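PDB 5U9N: bromo domain containing protein from Cryptosporidium parvum, which probably reads acetylated lysines on other proteins through its bromodomains, the second of which is the piece described here, bound to the inhibitor bromosporine. Local coordinates for residues 96-104 against 134-144. Numbering follows the deposited sequence.
Sequences PHEFERLVK and FNNLWNKSNVF
Phe-134 and Val-103 make the tight centre of this contact, a worked example of how two antiparallel helices of a bromodomain bundle divide their interface into an oily side and a polar one. CG1 of Val-103 sits over the middle of the Phe-134 ring, 3.8 Å from its centroid and 7° off the normal, a clear CH-pi contact. The ring is a knob in the hole formed by Phe-99, Glu-100, Val-103 and Lys-104, and CG of Glu-100 meets its edge. With CG anti to the backbone N, Phe-134 is directed across the gap between the axes of segments 96-104 and 134-139, 12.0 Å apart at closest approach. Its CZ lies against one face of Trp-138, whose opposite face takes CG1 of Val-143. The indole reaches on to Phe-99, CH2 to CD2 3.6 Å, the two rings lying oblique to each other. Buried Pro-96 closes this packed side, its CB 3.6 Å from CE1 of Phe-144 and also against CG2 of Val-143. Ile-16 of helix 9-20 and Ile-60 of helix 57-65 extend the packing into the bundle core.

The flank nearer solvent is looser and more polar. NE1 of Trp-138 gives a weak, bent hydrogen bond (144°) to OE1 of Glu-100, the carboxylate being turned 62° from the indole plane. OE2 uses its anti lone pair for a salt bridge from NZ of Lys-104, 3.1 Å away. Phe-144 brings CE1 over one face of the exposed His-97 ring.

The side chain of Val-103 is about 12 Å from bromosporine, and none of the touching residues lines its pocket. The chemistry implies that the contact probably rests mainly on apolar and aromatic packing, while Glu-100 gives the indole N-H of buried Trp-138 a partner, though a weak one, its own charge probably offset by Lys-104.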
loop_
_atom_site.group_PDB
_atom_site.type_symbol
_atom_site.label_atom_id
_atom_site.label_comp_id
_atom_site.label_asym_id
_atom_site.label_seq_id
_atom_site.Cartn_x
_atom_site.Cartn_y
_atom_site.Cartn_z
ATOM N N PRO A 96 3.849 13.030 4.325
ATOM C CA PRO A 96 4.399 11.937 3.509
ATOM C C PRO A 96 4.939 10.772 4.351
ATOM O O PRO A 96 5.040 9.660 3.862
ATOM C CB PRO A 96 5.550 12.626 2.734
ATOM C CG PRO A 96 5.284 14.058 2.827
ATOM C CD PRO A 96 4.621 14.277 4.127
ATOM N N HIS A 97 5.253 11.027 5.616
ATOM C CA HIS A 97 5.806 10.015 6.522
ATOM C C HIS A 97 4.718 9.001 6.875
ATOM O O HIS A 97 4.985 7.809 6.891
ATOM C CB HIS A 97 6.382 10.678 7.793
ATOM C CG HIS A 97 7.376 11.753 7.505
ATOM N ND1 HIS A 97 8.733 11.498 7.525
ATOM C CD2 HIS A 97 7.181 13.054 7.171
ATOM C CE1 HIS A 97 9.318 12.650 7.224
ATOM N NE2 HIS A 97 8.415 13.606 6.987
ATOM N N GLU A 98 3.483 9.469 7.115
ATOM C CA GLU A 98 2.364 8.557 7.354
ATOM C C GLU A 98 1.997 7.801 6.047
ATOM O O GLU A 98 1.673 6.620 6.101
ATOM C CB GLU A 98 1.128 9.304 7.915
ATOM C CG GLU A 98 -0.106 8.409 7.980
ATOM C CD GLU A 98 -1.161 8.793 8.990
ATOM O OE1 GLU A 98 -1.824 7.873 9.524
ATOM O OE2 GLU A 98 -1.364 10.008 9.212
ATOM N N PHE A 99 2.027 8.485 4.887
ATOM C CA PHE A 99 1.741 7.817 3.625
ATOM C C PHE A 99 2.739 6.683 3.413
ATOM O O PHE A 99 2.333 5.569 3.042
ATOM C CB PHE A 99 1.804 8.806 2.437
ATOM C CG PHE A 99 1.573 8.158 1.096
ATOM C CD1 PHE A 99 0.293 7.915 0.638
ATOM C CD2 PHE A 99 2.633 7.719 0.332
ATOM C CE1 PHE A 99 0.083 7.272 -0.582
ATOM C CE2 PHE A 99 2.418 7.133 -0.913
ATOM C CZ PHE A 99 1.145 6.885 -1.342
ATOM N N GLU A 100 4.044 6.954 3.644
ATOM C CA GLU A 100 5.081 5.925 3.500
ATOM C C GLU A 100 4.774 4.713 4.403
ATOM O O GLU A 100 4.844 3.567 3.958
ATOM C CB GLU A 100 6.453 6.492 3.837
ATOM C CG GLU A 100 7.594 5.548 3.507
ATOM C CD GLU A 100 8.956 5.985 4.000
ATOM O OE1 GLU A 100 9.167 7.207 4.172
ATOM O OE2 GLU A 100 9.829 5.104 4.175
ATOM N N ARG A 101 4.462 4.971 5.666
ATOM C CA ARG A 101 4.106 3.912 6.612
ATOM C C ARG A 101 2.941 3.035 6.098
ATOM O O ARG A 101 3.013 1.809 6.160
ATOM C CB ARG A 101 3.709 4.523 7.946
ATOM C CG ARG A 101 3.498 3.483 9.030
ATOM C CD ARG A 101 3.198 4.104 10.376
ATOM N NE ARG A 101 1.805 4.512 10.480
ATOM C CZ ARG A 101 0.776 3.670 10.612
ATOM N NH1 ARG A 101 -0.462 4.138 10.717
ATOM N NH2 ARG A 101 0.979 2.353 10.628
ATOM N N LEU A 102 1.866 3.673 5.630
ATOM C CA LEU A 102 0.657 2.971 5.234
ATOM C C LEU A 102 0.900 2.112 3.997
ATOM O O LEU A 102 0.456 0.971 3.952
ATOM C CB LEU A 102 -0.491 3.973 4.985
ATOM C CG LEU A 102 -1.133 4.618 6.255
ATOM C CD1 LEU A 102 -2.240 5.638 5.851
ATOM C CD2 LEU A 102 -1.729 3.553 7.197
ATOM N N VAL A 103 1.616 2.634 3.013
ATOM C CA VAL A 103 1.920 1.852 1.809
ATOM C C VAL A 103 2.792 0.638 2.177
ATOM O O VAL A 103 2.497 -0.467 1.733
ATOM C CB VAL A 103 2.586 2.708 0.713
ATOM C CG1 VAL A 103 3.148 1.826 -0.393
ATOM C CG2 VAL A 103 1.591 3.722 0.142
ATOM N N LYS A 104 3.834 0.834 2.996
ATOM C CA LYS A 104 4.721 -0.258 3.381
ATOM C C LYS A 104 4.022 -1.262 4.288
ATOM O O LYS A 104 4.356 -2.443 4.246
ATOM C CB LYS A 104 5.962 0.268 4.047
ATOM C CG LYS A 104 6.874 0.971 3.078
ATOM C CD LYS A 104 8.153 1.387 3.760
ATOM C CE LYS A 104 9.258 1.664 2.791
ATOM N NZ LYS A 104 10.487 2.185 3.495
ATOM N N PHE A 134 8.109 0.546 -4.953
ATOM C CA PHE A 134 7.757 1.716 -4.146
ATOM C C PHE A 134 9.010 2.448 -3.663
ATOM O O PHE A 134 9.064 3.679 -3.738
ATOM C CB PHE A 134 6.888 1.339 -2.937
ATOM C CG PHE A 134 6.493 2.548 -2.100
ATOM C CD1 PHE A 134 5.848 3.634 -2.679
ATOM C CD2 PHE A 134 6.919 2.668 -0.780
ATOM C CE1 PHE A 134 5.590 4.788 -1.944
ATOM C CE2 PHE A 134 6.618 3.810 -0.033
ATOM C CZ PHE A 134 5.953 4.863 -0.623
ATOM N N ASN A 135 9.997 1.707 -3.141
ATOM C CA ASN A 135 11.233 2.318 -2.641
ATOM C C ASN A 135 11.953 3.076 -3.708
ATOM O O ASN A 135 12.495 4.131 -3.430
ATOM C CB ASN A 135 12.175 1.265 -2.056
ATOM C CG ASN A 135 11.753 0.780 -0.693
ATOM O OD1 ASN A 135 11.307 1.555 0.154
ATOM N ND2 ASN A 135 12.002 -0.478 -0.402
ATOM N N ASN A 136 11.983 2.548 -4.920
ATOM C CA ASN A 136 12.665 3.206 -6.023
ATOM C C ASN A 136 11.941 4.497 -6.451
ATOM O O ASN A 136 12.605 5.478 -6.773
ATOM C CB ASN A 136 12.813 2.254 -7.211
ATOM C CG ASN A 136 14.050 1.387 -7.090
ATOM O OD1 ASN A 136 15.154 1.783 -7.496
ATOM N ND2 ASN A 136 13.927 0.253 -6.398
ATOM N N LEU A 137 10.598 4.496 -6.459
ATOM C CA LEU A 137 9.822 5.691 -6.792
ATOM C C LEU A 137 9.943 6.722 -5.680
ATOM O O LEU A 137 10.168 7.906 -5.943
ATOM C CB LEU A 137 8.334 5.333 -6.987
ATOM C CG LEU A 137 8.007 4.407 -8.162
ATOM C CD1 LEU A 137 6.542 4.131 -8.232
ATOM C CD2 LEU A 137 8.498 4.989 -9.467
ATOM N N TRP A 138 9.773 6.276 -4.443
ATOM C CA TRP A 138 9.829 7.138 -3.262
ATOM C C TRP A 138 11.195 7.815 -3.098
ATOM O O TRP A 138 11.256 9.009 -2.830
ATOM C CB TRP A 138 9.514 6.306 -2.012
ATOM C CG TRP A 138 9.059 7.103 -0.835
ATOM C CD1 TRP A 138 9.615 7.115 0.403
ATOM C CD2 TRP A 138 7.852 7.855 -0.738
ATOM N NE1 TRP A 138 8.850 7.863 1.254
ATOM C CE2 TRP A 138 7.744 8.304 0.591
ATOM C CE3 TRP A 138 6.878 8.243 -1.664
ATOM C CZ2 TRP A 138 6.736 9.165 1.004
ATOM C CZ3 TRP A 138 5.830 9.032 -1.230
ATOM C CH2 TRP A 138 5.774 9.493 0.091
ATOM N N ASN A 139 12.283 7.058 -3.258
ATOM C CA ASN A 139 13.645 7.584 -3.087
ATOM C C ASN A 139 14.024 8.663 -4.122
ATOM O O ASN A 139 14.911 9.449 -3.832
ATOM C CB ASN A 139 14.669 6.459 -3.165
ATOM C CG ASN A 139 14.639 5.522 -1.989
ATOM O OD1 ASN A 139 13.981 5.775 -0.972
ATOM N ND2 ASN A 139 15.332 4.398 -2.119
ATOM N N LYS A 140 13.405 8.664 -5.332
ATOM C CA LYS A 140 13.730 9.640 -6.374
ATOM C C LYS A 140 12.630 10.750 -6.465
ATOM O O LYS A 140 12.741 11.634 -7.318
ATOM C CB LYS A 140 13.949 8.920 -7.762
ATOM C CG LYS A 140 12.703 8.665 -8.586
ATOM C CD LYS A 140 12.951 7.618 -9.698
ATOM C CE LYS A 140 11.678 7.216 -10.450
ATOM N NZ LYS A 140 11.550 7.908 -11.771
ATOM N N SER A 141 11.674 10.784 -5.478
ATOM C CA SER A 141 10.551 11.736 -5.431
ATOM C C SER A 141 10.864 13.018 -4.600
ATOM O O SER A 141 11.532 12.938 -3.575
ATOM C CB SER A 141 9.320 11.042 -4.832
ATOM O OG SER A 141 8.274 11.940 -4.504
ATOM N N ASN A 142 10.227 14.169 -4.982
ATOM C CA ASN A 142 10.345 15.464 -4.263
ATOM C C ASN A 142 9.203 15.659 -3.222
ATOM O O ASN A 142 8.997 16.768 -2.743
ATOM C CB ASN A 142 10.318 16.652 -5.264
ATOM C CG ASN A 142 9.020 16.818 -6.026
ATOM O OD1 ASN A 142 8.199 15.903 -6.133
ATOM N ND2 ASN A 142 8.823 17.979 -6.590
ATOM N N VAL A 143 8.458 14.586 -2.915
ATOM C CA VAL A 143 7.296 14.599 -2.013
ATOM C C VAL A 143 7.612 15.293 -0.643
ATOM O O VAL A 143 6.775 16.057 -0.153
ATOM C CB VAL A 143 6.786 13.141 -1.811
ATOM C CG1 VAL A 143 7.796 12.290 -1.028
ATOM C CG2 VAL A 143 5.422 13.127 -1.151
ATOM N N PHE A 144 8.815 15.044 -0.056
ATOM C CA PHE A 144 9.244 15.685 1.197
ATOM C C PHE A 144 9.646 17.129 0.962
ATOM O O PHE A 144 9.385 17.971 1.800
ATOM C CB PHE A 144 10.422 14.932 1.830
ATOM C CG PHE A 144 10.057 13.566 2.338
ATOM C CD1 PHE A 144 9.293 13.415 3.480
ATOM C CD2 PHE A 144 10.416 12.428 1.634
ATOM C CE1 PHE A 144 8.929 12.156 3.924
ATOM C CE2 PHE A 144 10.010 11.173 2.063
ATOM C CZ PHE A 144 9.253 11.049 3.194
#